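Local coordinates for protein taurocyamine kinase (Schistosoma mansoni, PDB 4WOD) that reversibly transfers phosphate between ATP and taurocyamine as a duplicated phosphagen kinase, with two kinase repeats joined in a single chain, at residues A37-T40 / G44-A47; L46-N51 / G134-K139; A278-K283 / T336-G341; E367-L372 / E393-Y398; A410-N415 / I437-P442. The protein carries 4 engineered substitutions. All blocks are in the same frame, centred on the assembly; numbering follows the deposited sequence.

Contacts 1 and 2 belong to the first repeat and share the start of helix 46-55; they touch where G44 CA lies 3.5 Å from T136 CG2. Contact 1 is partly exposed and made by one backbone bond and one from a backbone N-H to a threonine hydroxyl, whereas contact 2 is buried and rests an amide on a proline. Contact 3, about 34 Å from contact 2 between centres, is apolar and buried in the catalytic domain, where a helix covers the sheet. Contacts 4 and 5 lie in the helical domain of the second repeat, about 10 Å apart between centres. Contact 4 is aliphatic and partly exposed, contact 5 fully buried and sulfur-aromatic; the E367 OE1–R414 NE salt bridge ties them together.

Contact 1 (A37-T40 / G44-A47); sequences ATKT and GTLA
T38 reaches L46 through a single ordered water, which gives a proton to T38 O and accepts one from L46 N. The bridge occupies the first turn of helix 46-55, where backbone N-H groups have no carbonyl of a preceding turn to bond to. At K39 the chain comes against G44: K39 CA is 3.3 Å from G44 O, a CA-H...O contact beside the stronger bond that the same oxygen accepts from the next residue. The K39 side chain turns at chi2 (-66°) to run alongside T45, CD lying 3.5 Å from T45 CG2. Its amine then folds back on its own segment, with NZ 3.2 Å from A37 O and 46° above that carbonyl plane. T40 closes the loop from both its backbone and its side chain. T40 N donates to G44 O at 2.8 Å, nearly straight (163° at the hydrogen) and in the carbonyl plane. In return G44 N donates to T40 OG1 at 3.0 Å. The same hydroxyl oxygen also takes the N-H of L42, an ST turn, and is hydrogen-bonded to D66 OD2, so several bonds fix its rotation. T40 CG2 meanwhile rests 3.5 Å from G44 O. T45, right after this closed loop, holds the N-cap position of helix 46-55. The closed loop lies in the connection from helix 29-35 to helix 46-55 in the helical N-terminal domain; T38 and T40 lean on T72 of helix 69-72 and on F73, while L46 packs between helices 6-14 and 29-35.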
# COMPACT_ATOMS: atom_id res chain seq x y z
N ALA A 37 29.96 -21.02 16.25
CA ALA A 37 30.81 -22.19 16.07
C ALA A 37 30.00 -23.43 15.72
O ALA A 37 30.56 -24.50 15.50
CB ALA A 37 31.66 -22.45 17.33
N THR A 38 28.68 -23.29 15.65
CA THR A 38 27.83 -24.44 15.39
C THR A 38 27.79 -24.85 13.90
O THR A 38 27.71 -23.99 13.01
CB THR A 38 26.40 -24.16 15.89
OG1 THR A 38 26.48 -23.74 17.25
CG2 THR A 38 25.53 -25.41 15.79
N LYS A 39 27.87 -26.16 13.66
CA LYS A 39 27.76 -26.72 12.31
C LYS A 39 26.52 -27.63 12.19
O LYS A 39 26.18 -28.37 13.11
CB LYS A 39 29.00 -27.54 11.94
CG LYS A 39 30.34 -26.96 12.37
CD LYS A 39 30.63 -25.69 11.63
CE LYS A 39 32.11 -25.33 11.70
NZ LYS A 39 32.62 -25.11 13.08
N THR A 40 25.86 -27.60 11.03
CA THR A 40 24.77 -28.54 10.78
C THR A 40 25.32 -29.96 10.64
O THR A 40 26.54 -30.16 10.64
CB THR A 40 23.99 -28.21 9.50
OG1 THR A 40 24.80 -28.51 8.37
CG2 THR A 40 23.59 -26.72 9.49
N GLY A 44 27.35 -27.30 7.47
CA GLY A 44 27.09 -25.90 7.13
C GLY A 44 27.04 -24.99 8.35
O GLY A 44 26.80 -25.45 9.46
N THR A 45 27.28 -23.69 8.12
CA THR A 45 27.26 -22.68 9.18
C THR A 45 26.22 -21.60 8.92
O THR A 45 25.79 -21.41 7.78
CB THR A 45 28.62 -21.99 9.31
OG1 THR A 45 28.89 -21.27 8.10
CG2 THR A 45 29.68 -23.00 9.52
N LEU A 46 25.83 -20.89 9.99
CA LEU A 46 24.90 -19.77 9.87
C LEU A 46 25.48 -18.64 9.02
O LEU A 46 24.74 -17.96 8.30
CB LEU A 46 24.52 -19.25 11.26
CG LEU A 46 23.48 -18.13 11.44
CD1 LEU A 46 22.11 -18.40 10.75
CD2 LEU A 46 23.28 -17.87 12.93
N ALA A 47 26.79 -18.42 9.12
CA ALA A 47 27.47 -17.48 8.21
C ALA A 47 27.15 -17.79 6.74
O ALA A 47 26.86 -16.89 5.95
CB ALA A 47 28.99 -17.50 8.43
O HOH W 1 27.44 -21.42 12.36

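Contact 2 (L46-N51 / G134-K139); sequences LAQCVN and GPTLTK
Q48 lays its side-chain amide against P135, part of the seam between the small helical N-terminal domain and the larger catalytic domain of a phosphagen kinase. Starting at the helix, Q48 CB is 4.1 Å from P135 CB. CG then stands anti to the carbonyl carbon (chi1 -72°), and the chain continues extended (chi2 174°), carrying the amide past the proline ring, which points in the opposite direction. CD ends up 3.9 Å from P135 CB, with this carbon almost straight above the amide plane, so the flat group presents a face to the pyrrolidine. From the two ends of the amide, OE1 and NE2 are each 4.0 Å from P135 CB, which shows how evenly the methylene is centred over the group. Both polar atoms of the amide have backbone partners outside this pair. OE1 accepts from T45 N, the reciprocal half of the capping box that starts helix 46-55, and NE2 donates to M1 O; these two bonds fix the rotation of the amide and tell its oxygen from its nitrogen. On the opposing loop, the hydroxyl of T136 is likewise turned to backbone carbonyls, of C65 and F133. P135 itself lies about 11 Å, side chain to side chain, from C268, the predicted active-site residue. Next to the amide the T136 methyl approaches the oxygen obliquely, its CG2 4.1 Å from Q48 OE1.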
# COMPACT_ATOMS: atom_id res chain seq x y z
N LEU A 46 25.83 -20.89 9.99
CA LEU A 46 24.90 -19.77 9.87
C LEU A 46 25.48 -18.64 9.02
O LEU A 46 24.74 -17.96 8.30
CB LEU A 46 24.52 -19.25 11.26
CG LEU A 46 23.48 -18.13 11.44
CD1 LEU A 46 22.11 -18.40 10.75
CD2 LEU A 46 23.28 -17.87 12.93
N ALA A 47 26.79 -18.42 9.12
CA ALA A 47 27.47 -17.48 8.21
C ALA A 47 27.15 -17.79 6.74
O ALA A 47 26.86 -16.89 5.95
CB ALA A 47 28.99 -17.50 8.43
N GLN A 48 27.18 -19.08 6.38
CA GLN A 48 26.86 -19.44 5.00
C GLN A 48 25.42 -19.10 4.66
O GLN A 48 25.15 -18.69 3.52
CB GLN A 48 27.12 -20.93 4.76
CG GLN A 48 28.58 -21.28 4.71
CD GLN A 48 28.77 -22.77 4.62
OE1 GLN A 48 28.00 -23.54 5.20
NE2 GLN A 48 29.79 -23.19 3.89
N CYS A 49 24.52 -19.25 5.64
CA CYS A 49 23.10 -18.90 5.44
C CYS A 49 22.86 -17.40 5.20
O CYS A 49 22.01 -17.05 4.39
CB CYS A 49 22.25 -19.32 6.64
SG CYS A 49 22.21 -21.08 7.04
N VAL A 50 23.57 -16.55 5.92
CA VAL A 50 23.30 -15.10 5.91
C VAL A 50 24.25 -14.30 5.02
O VAL A 50 24.09 -13.08 4.85
CB VAL A 50 23.37 -14.50 7.34
CG1 VAL A 50 22.29 -15.10 8.24
CG2 VAL A 50 24.77 -14.69 7.95
N ASN A 51 25.24 -14.98 4.47
CA ASN A 51 26.26 -14.36 3.64
C ASN A 51 25.68 -13.46 2.55
O ASN A 51 26.11 -12.33 2.38
CB ASN A 51 27.13 -15.44 3.01
CG ASN A 51 28.35 -14.86 2.34
OD1 ASN A 51 29.26 -14.37 3.01
ND2 ASN A 51 28.38 -14.90 1.02
N GLY A 134 23.66 -25.43 -2.15
CA GLY A 134 24.84 -24.75 -2.69
C GLY A 134 26.11 -24.73 -1.84
O GLY A 134 27.16 -25.19 -2.30
N PRO A 135 26.02 -24.20 -0.61
CA PRO A 135 27.19 -24.03 0.27
C PRO A 135 27.79 -25.33 0.81
O PRO A 135 28.92 -25.30 1.27
CB PRO A 135 26.64 -23.19 1.43
CG PRO A 135 25.47 -22.45 0.84
CD PRO A 135 24.85 -23.47 -0.08
N THR A 136 27.05 -26.43 0.78
CA THR A 136 27.53 -27.63 1.43
C THR A 136 27.70 -28.83 0.48
O THR A 136 28.24 -29.86 0.87
CB THR A 136 26.59 -28.08 2.61
OG1 THR A 136 25.22 -28.02 2.18
CG2 THR A 136 26.78 -27.18 3.84
N LEU A 137 27.24 -28.70 -0.76
CA LEU A 137 27.47 -29.74 -1.76
C LEU A 137 28.93 -29.79 -2.16
O LEU A 137 29.64 -28.79 -2.10
CB LEU A 137 26.59 -29.51 -3.00
CG LEU A 137 25.10 -29.68 -2.70
CD1 LEU A 137 24.22 -28.92 -3.71
CD2 LEU A 137 24.79 -31.19 -2.69
N THR A 138 29.40 -30.96 -2.54
CA THR A 138 30.68 -31.05 -3.25
C THR A 138 30.37 -31.10 -4.74
O THR A 138 29.21 -31.26 -5.13
CB THR A 138 31.48 -32.28 -2.84
OG1 THR A 138 30.75 -33.44 -3.22
CG2 THR A 138 31.71 -32.30 -1.33
N LYS A 139 31.40 -30.97 -5.57
CA LYS A 139 31.17 -31.11 -7.01
C LYS A 139 30.59 -32.48 -7.29
O LYS A 139 29.64 -32.61 -8.08
CB LYS A 139 32.46 -30.89 -7.80
CG LYS A 139 32.28 -31.05 -9.30
CD LYS A 139 33.40 -30.36 -10.07
CE LYS A 139 33.43 -30.78 -11.52
NZ LYS A 139 34.40 -29.94 -12.27

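Contact 3 (A278-K283 / T336-G341); sequences ASVHAK and TEMHSG
The flat groups that meet M338 are two consecutive peptides of strand 277-283, A278–S279 and S279–V280, both covered by this one side chain from the same side of the strand. Here helix 331-355 packs over the antiparallel sheet of the phosphagen kinase catalytic domain. M338 CE sits nearly straight above the carbonyl carbon of the second peptide, 3.5 Å from S279 C, and M338 CG lies over the oxygen of the first, 3.4 Å from A278 O. The edges of the strand belong to its neighbours in the sheet: S279 has a backbone hydrogen bond with R121 of strand 117-126, V280 one with L321 of strand 318-323. With chi1 of M338 at 180°, CG leaves the helix toward the strand; the turn at chi2 (-94°) then lays the thioether along the chain rather than into it. The axes of segments 278-283 and 336-341 run at 30° and come within 8.3 Å, a gap that the bent side chain spans. Near the root, A278 CB touches M338 CG at 3.7 Å, while L236 of helix 236-251 touches the methionine as well. A278, S279 and V280 all belong to a segment predicted to bind ATP; S279 points its CB away from the helix, and V280 also packs on T120, another predicted ATP-site residue. At the far end of the thioether, the V280 branch anti to its own carbonyl carbon completes the contact, CG1 lying 3.6 Å from M338 CE.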
# COMPACT_ATOMS: atom_id res chain seq x y z
N ALA A 278 0.85 -21.08 -7.56
CA ALA A 278 -0.08 -21.16 -8.67
C ALA A 278 -0.29 -19.76 -9.15
O ALA A 278 -0.54 -18.87 -8.35
CB ALA A 278 -1.39 -21.77 -8.23
N SER A 279 -0.25 -19.54 -10.45
CA SER A 279 -0.40 -18.18 -10.94
C SER A 279 -0.95 -18.08 -12.36
O SER A 279 -0.93 -19.05 -13.12
CB SER A 279 0.96 -17.48 -10.88
OG SER A 279 1.76 -17.95 -11.94
N VAL A 280 -1.44 -16.89 -12.71
CA VAL A 280 -1.76 -16.53 -14.09
C VAL A 280 -1.03 -15.25 -14.48
O VAL A 280 -0.74 -14.42 -13.61
CB VAL A 280 -3.27 -16.31 -14.32
CG1 VAL A 280 -4.01 -17.60 -14.16
CG2 VAL A 280 -3.83 -15.20 -13.35
N HIS A 281 -0.73 -15.13 -15.77
CA HIS A 281 -0.41 -13.82 -16.36
C HIS A 281 -1.71 -13.24 -16.89
O HIS A 281 -2.32 -13.79 -17.81
CB HIS A 281 0.61 -13.94 -17.49
CG HIS A 281 2.03 -13.95 -17.02
ND1 HIS A 281 2.47 -14.74 -15.98
CD2 HIS A 281 3.11 -13.25 -17.44
CE1 HIS A 281 3.76 -14.54 -15.79
NE2 HIS A 281 4.17 -13.63 -16.66
N ALA A 282 -2.16 -12.13 -16.30
CA ALA A 282 -3.46 -11.60 -16.68
C ALA A 282 -3.37 -10.13 -17.07
O ALA A 282 -2.57 -9.39 -16.50
CB ALA A 282 -4.45 -11.77 -15.53
N LYS A 283 -4.23 -9.72 -18.00
CA LYS A 283 -4.39 -8.31 -18.38
C LYS A 283 -5.40 -7.61 -17.49
O LYS A 283 -6.61 -7.72 -17.70
CB LYS A 283 -4.82 -8.18 -19.84
CG LYS A 283 -3.85 -8.73 -20.86
CD LYS A 283 -4.61 -9.22 -22.09
CE LYS A 283 -4.13 -10.60 -22.57
NZ LYS A 283 -5.18 -11.32 -23.37
N THR A 336 -6.77 -23.45 -4.35
CA THR A 336 -8.13 -22.91 -4.17
C THR A 336 -8.06 -21.40 -3.83
O THR A 336 -8.76 -20.58 -4.42
CB THR A 336 -8.90 -23.65 -3.08
OG1 THR A 336 -9.04 -25.03 -3.45
CG2 THR A 336 -10.28 -23.04 -2.88
N GLU A 337 -7.20 -21.04 -2.89
CA GLU A 337 -6.96 -19.62 -2.61
C GLU A 337 -6.64 -18.84 -3.89
O GLU A 337 -7.22 -17.78 -4.15
CB GLU A 337 -5.83 -19.45 -1.59
CG GLU A 337 -5.54 -17.99 -1.27
CD GLU A 337 -4.28 -17.81 -0.43
OE1 GLU A 337 -3.17 -18.07 -0.94
OE2 GLU A 337 -4.40 -17.41 0.75
N MET A 338 -5.72 -19.39 -4.69
CA MET A 338 -5.37 -18.77 -5.96
C MET A 338 -6.59 -18.62 -6.86
O MET A 338 -6.87 -17.53 -7.37
CB MET A 338 -4.31 -19.61 -6.69
CG MET A 338 -3.88 -19.04 -8.03
SD MET A 338 -4.82 -19.73 -9.42
CE MET A 338 -3.95 -19.06 -10.82
N HIS A 339 -7.32 -19.71 -7.05
CA HIS A 339 -8.39 -19.68 -8.03
C HIS A 339 -9.51 -18.73 -7.62
O HIS A 339 -10.01 -17.97 -8.45
CB HIS A 339 -8.97 -21.07 -8.25
CG HIS A 339 -10.00 -21.10 -9.34
ND1 HIS A 339 -11.34 -20.96 -9.09
CD2 HIS A 339 -9.87 -21.23 -10.68
CE1 HIS A 339 -12.01 -21.01 -10.23
NE2 HIS A 339 -11.14 -21.18 -11.21
N SER A 340 -9.88 -18.79 -6.35
CA SER A 340 -10.93 -17.96 -5.79
C SER A 340 -10.57 -16.49 -5.88
O SER A 340 -11.36 -15.68 -6.35
CB SER A 340 -11.21 -18.32 -4.33
OG SER A 340 -11.85 -19.58 -4.26
N GLY A 341 -9.38 -16.16 -5.40
CA GLY A 341 -8.91 -14.78 -5.43
C GLY A 341 -8.74 -14.23 -6.83
O GLY A 341 -9.18 -13.11 -7.12

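Contact 4 (E367-L372 / E393-Y398); sequences EPLTYL and EIIKKY
In the helical N-terminal domain of the second repeat, the first turn of helix 369-376 packs on the last turn of helix 392-398, with L369 and T370 meeting I395. L369 leaves its helix with CG anti to the backbone N (chi1 176°), and its CD2 branch reaches over the backbone of the other helix: it lies 4.1 Å from I395 O and 4.2 Å from I395 CG2. The same methyl comes to 4.5 Å from Y398 C, where helix 392-398 ends. One residue on, T370 crosses I395 with methyl against methyl, T370 CG2 being 4.0 Å from I395 CG2. I395 CG2 therefore fits between two neighbouring side chains of the opposing turn, part of the packing of the helical N-terminal domain. These are ordinary van der Waals separations; T370 is exposed, whereas L369 is buried. L369 also packs on L409 and I413 of helix 409-418, the inner side of the same bundle. The Y398 ring turns away from L369, carries K397 CD 4.1 Å above the plane of one face, toward the rim of the ring, and meets F436 edge-to-face, while Y398 OH probably accepts from D438 N.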
# COMPACT_ATOMS: atom_id res chain seq x y z
N GLU A 367 -14.88 1.35 -8.93
CA GLU A 367 -15.72 0.14 -8.90
C GLU A 367 -17.20 0.53 -8.98
O GLU A 367 -17.58 1.66 -8.61
CB GLU A 367 -15.44 -0.66 -7.63
CG GLU A 367 -13.98 -1.13 -7.44
CD GLU A 367 -13.12 -0.16 -6.62
OE1 GLU A 367 -13.29 1.07 -6.73
OE2 GLU A 367 -12.26 -0.64 -5.85
N PRO A 368 -18.05 -0.39 -9.48
CA PRO A 368 -19.50 -0.13 -9.45
C PRO A 368 -19.99 0.29 -8.06
O PRO A 368 -19.53 -0.24 -7.04
CB PRO A 368 -20.09 -1.48 -9.85
CG PRO A 368 -19.08 -2.05 -10.80
CD PRO A 368 -17.74 -1.66 -10.16
N LEU A 369 -20.89 1.27 -8.03
CA LEU A 369 -21.49 1.74 -6.79
C LEU A 369 -22.01 0.60 -5.90
O LEU A 369 -21.78 0.59 -4.70
CB LEU A 369 -22.63 2.71 -7.10
CG LEU A 369 -23.42 3.23 -5.91
CD1 LEU A 369 -22.49 3.87 -4.85
CD2 LEU A 369 -24.48 4.20 -6.39
N THR A 370 -22.71 -0.37 -6.49
CA THR A 370 -23.27 -1.44 -5.67
C THR A 370 -22.20 -2.36 -5.08
O THR A 370 -22.42 -2.97 -4.03
CB THR A 370 -24.27 -2.31 -6.45
OG1 THR A 370 -23.63 -2.82 -7.62
CG2 THR A 370 -25.48 -1.47 -6.84
N TYR A 371 -21.05 -2.45 -5.74
CA TYR A 371 -19.92 -3.21 -5.20
C TYR A 371 -19.34 -2.50 -3.98
O TYR A 371 -19.08 -3.13 -2.94
CB TYR A 371 -18.83 -3.40 -6.26
CG TYR A 371 -17.57 -4.11 -5.75
CD1 TYR A 371 -17.52 -5.50 -5.69
CD2 TYR A 371 -16.44 -3.40 -5.36
CE1 TYR A 371 -16.39 -6.16 -5.23
CE2 TYR A 371 -15.30 -4.04 -4.91
CZ TYR A 371 -15.28 -5.43 -4.84
OH TYR A 371 -14.14 -6.10 -4.39
N LEU A 372 -19.12 -1.20 -4.12
CA LEU A 372 -18.60 -0.41 -3.01
C LEU A 372 -19.59 -0.34 -1.86
O LEU A 372 -19.18 -0.28 -0.70
CB LEU A 372 -18.23 1.01 -3.47
CG LEU A 372 -17.04 1.04 -4.43
CD1 LEU A 372 -16.77 2.48 -4.96
CD2 LEU A 372 -15.79 0.46 -3.77
N GLU A 393 -32.91 3.71 -2.23
CA GLU A 393 -33.51 4.63 -3.18
C GLU A 393 -32.45 5.62 -3.74
O GLU A 393 -32.53 6.05 -4.89
CB GLU A 393 -34.67 5.39 -2.53
CG GLU A 393 -35.68 4.53 -1.69
CD GLU A 393 -35.12 3.89 -0.38
OE1 GLU A 393 -34.39 4.57 0.37
OE2 GLU A 393 -35.42 2.71 -0.10
N ILE A 394 -31.46 5.94 -2.92
CA ILE A 394 -30.35 6.79 -3.35
C ILE A 394 -29.46 6.01 -4.32
O ILE A 394 -29.08 6.51 -5.37
CB ILE A 394 -29.53 7.29 -2.15
CG1 ILE A 394 -30.23 8.48 -1.47
CG2 ILE A 394 -28.08 7.62 -2.57
CD1 ILE A 394 -30.35 9.70 -2.33
N ILE A 395 -29.14 4.76 -3.98
CA ILE A 395 -28.38 3.91 -4.89
C ILE A 395 -29.09 3.78 -6.24
O ILE A 395 -28.48 3.93 -7.29
CB ILE A 395 -28.13 2.51 -4.27
CG1 ILE A 395 -27.16 2.62 -3.08
CG2 ILE A 395 -27.56 1.55 -5.33
CD1 ILE A 395 -26.97 1.31 -2.30
N LYS A 396 -30.39 3.51 -6.20
CA LYS A 396 -31.18 3.34 -7.41
C LYS A 396 -31.20 4.61 -8.26
O LYS A 396 -31.08 4.55 -9.48
CB LYS A 396 -32.61 2.94 -7.05
CG LYS A 396 -33.62 3.11 -8.18
CD LYS A 396 -35.02 2.71 -7.71
CE LYS A 396 -36.06 2.97 -8.79
NZ LYS A 396 -35.58 2.52 -10.12
N LYS A 397 -31.36 5.75 -7.61
CA LYS A 397 -31.42 7.03 -8.30
C LYS A 397 -30.09 7.39 -8.98
O LYS A 397 -30.10 7.87 -10.11
CB LYS A 397 -31.81 8.14 -7.32
CG LYS A 397 -32.07 9.50 -7.93
CD LYS A 397 -32.44 10.49 -6.82
CE LYS A 397 -32.33 11.92 -7.29
NZ LYS A 397 -33.45 12.34 -8.17
N TYR A 398 -28.97 7.17 -8.29
CA TYR A 398 -27.68 7.74 -8.69
C TYR A 398 -26.68 6.76 -9.31
O TYR A 398 -25.64 7.17 -9.82
CB TYR A 398 -27.02 8.40 -7.47
CG TYR A 398 -27.64 9.72 -7.10
CD1 TYR A 398 -28.05 10.62 -8.08
CD2 TYR A 398 -27.80 10.09 -5.76
CE1 TYR A 398 -28.61 11.84 -7.74
CE2 TYR A 398 -28.34 11.31 -5.42
CZ TYR A 398 -28.76 12.18 -6.41
OH TYR A 398 -29.32 13.39 -6.08

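Contact 5 (A410-N415 / I437-P442); sequences AHMIRN and IDYLDP
M412 places its sulfur where Y439 and L440 come together, and this is the close-packed part of the contact. M412 SD is 3.7 Å from Y439 CE2 and 3.8 Å from CD2 of the same ring; it lies 4.9 Å from the ring centroid and 74° off the normal, thus beside the edge and near the ring plane. The same sulfur meets L440 CD2 at 3.7 Å, where methionine and leucine reach toward each other tip to tip. I413, next along the helix, approaches the ring obliquely, its CG2 3.5 Å from Y439 OH. The hydroxyl is not left to this methyl: it is hydrogen-bonded to T386 O, which anchors the far end of the buried ring. Y439 spans the gap because its CG stands anti to the backbone N (chi1 172°), carrying the ring toward helix 409-418. Other parts are looser. The methionine methyl is no closer than 4.1 Å to L440 CD1, and the axes of segments 410-415 and 437-442 come no nearer than 12.5 Å, so that long side chains alone join the two segments. On the outer side of helix 437-448, I437, D438, D441 and P442 are partly exposed; D441 OD1 is hydrogen-bonded to Y625 OH, and P442, lacking an N-H, marks a kink. C432 of helix 432-435 packs on M412 and Y433 on L440. L440 is about 9 Å, side chain to side chain, from C631, the predicted active-site residue. With all four touching residues buried, this Met-aromatic contact forms part of the core of the helical phosphagen kinase N-terminal domain.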
# COMPACT_ATOMS: atom_id res chain seq x y z
N ALA A 410 -20.08 6.64 -6.55
CA ALA A 410 -19.16 5.56 -6.22
C ALA A 410 -17.80 6.14 -5.85
O ALA A 410 -17.19 5.73 -4.86
CB ALA A 410 -19.05 4.61 -7.36
N HIS A 411 -17.34 7.12 -6.64
CA HIS A 411 -16.10 7.81 -6.33
C HIS A 411 -16.06 8.31 -4.90
O HIS A 411 -15.05 8.19 -4.21
CB HIS A 411 -15.89 9.01 -7.28
CG HIS A 411 -15.26 8.64 -8.59
ND1 HIS A 411 -15.91 8.80 -9.79
CD2 HIS A 411 -14.05 8.12 -8.87
CE1 HIS A 411 -15.11 8.41 -10.77
NE2 HIS A 411 -13.98 7.99 -10.24
N MET A 412 -17.17 8.89 -4.45
CA MET A 412 -17.13 9.65 -3.21
C MET A 412 -17.32 8.76 -1.96
O MET A 412 -16.88 9.13 -0.88
CB MET A 412 -18.14 10.81 -3.24
CG MET A 412 -19.60 10.48 -2.95
SD MET A 412 -20.62 12.01 -2.87
CE MET A 412 -19.98 12.85 -4.30
N ILE A 413 -17.90 7.58 -2.11
CA ILE A 413 -17.99 6.68 -0.96
C ILE A 413 -16.80 5.70 -0.87
O ILE A 413 -16.66 4.99 0.13
CB ILE A 413 -19.31 5.85 -0.95
CG1 ILE A 413 -19.30 4.83 -2.09
CG2 ILE A 413 -20.55 6.78 -1.00
CD1 ILE A 413 -20.26 3.67 -1.86
N ARG A 414 -15.94 5.68 -1.88
CA ARG A 414 -14.85 4.71 -1.96
C ARG A 414 -13.95 4.73 -0.72
O ARG A 414 -13.57 3.66 -0.20
CB ARG A 414 -14.00 4.94 -3.21
CG ARG A 414 -13.11 3.75 -3.53
CD ARG A 414 -12.24 3.95 -4.79
NE ARG A 414 -11.61 2.69 -5.19
CZ ARG A 414 -10.46 2.23 -4.68
NH1 ARG A 414 -9.80 2.94 -3.76
NH2 ARG A 414 -9.98 1.07 -5.08
N ASN A 415 -13.60 5.92 -0.24
CA ASN A 415 -12.72 5.97 0.94
C ASN A 415 -13.37 5.26 2.13
O ASN A 415 -12.69 4.55 2.89
CB ASN A 415 -12.35 7.41 1.34
CG ASN A 415 -13.54 8.23 1.78
OD1 ASN A 415 -14.48 8.43 1.03
ND2 ASN A 415 -13.53 8.66 3.03
N ILE A 437 -27.25 16.01 -4.75
CA ILE A 437 -27.79 16.75 -3.61
C ILE A 437 -28.62 15.85 -2.67
O ILE A 437 -28.60 16.03 -1.45
CB ILE A 437 -28.64 17.96 -4.09
CG1 ILE A 437 -29.08 18.84 -2.92
CG2 ILE A 437 -29.86 17.51 -4.91
CD1 ILE A 437 -29.48 20.28 -3.35
N ASP A 438 -29.31 14.86 -3.24
CA ASP A 438 -30.17 13.97 -2.45
C ASP A 438 -29.36 13.13 -1.49
O ASP A 438 -29.88 12.67 -0.47
CB ASP A 438 -31.00 13.05 -3.35
CG ASP A 438 -32.17 13.76 -4.00
OD1 ASP A 438 -32.29 14.99 -3.87
OD2 ASP A 438 -33.00 13.08 -4.63
N TYR A 439 -28.11 12.88 -1.83
CA TYR A 439 -27.23 12.17 -0.92
C TYR A 439 -26.51 13.15 0.00
O TYR A 439 -26.48 12.97 1.22
CB TYR A 439 -26.22 11.33 -1.69
CG TYR A 439 -25.14 10.68 -0.87
CD1 TYR A 439 -25.42 9.61 -0.04
CD2 TYR A 439 -23.82 11.10 -0.97
CE1 TYR A 439 -24.43 8.99 0.69
CE2 TYR A 439 -22.81 10.49 -0.25
CZ TYR A 439 -23.13 9.43 0.59
OH TYR A 439 -22.14 8.80 1.32
N LEU A 440 -25.92 14.19 -0.58
CA LEU A 440 -25.02 15.05 0.18
C LEU A 440 -25.75 16.03 1.12
O LEU A 440 -25.23 16.35 2.20
CB LEU A 440 -24.09 15.82 -0.76
CG LEU A 440 -22.98 14.99 -1.46
CD1 LEU A 440 -22.34 15.76 -2.61
CD2 LEU A 440 -21.90 14.57 -0.45
N ASP A 441 -26.94 16.50 0.75
CA ASP A 441 -27.57 17.55 1.54
C ASP A 441 -28.06 17.06 2.90
O ASP A 441 -27.81 17.72 3.90
CB ASP A 441 -28.73 18.19 0.78
CG ASP A 441 -29.26 19.42 1.49
OD1 ASP A 441 -28.55 20.46 1.48
OD2 ASP A 441 -30.36 19.35 2.07
N PRO A 442 -28.75 15.90 2.96
CA PRO A 442 -29.11 15.45 4.32
C PRO A 442 -27.87 15.11 5.17
O PRO A 442 -27.84 15.41 6.37
CB PRO A 442 -29.97 14.20 4.06
CG PRO A 442 -29.63 13.75 2.69
CD PRO A 442 -29.34 15.03 1.92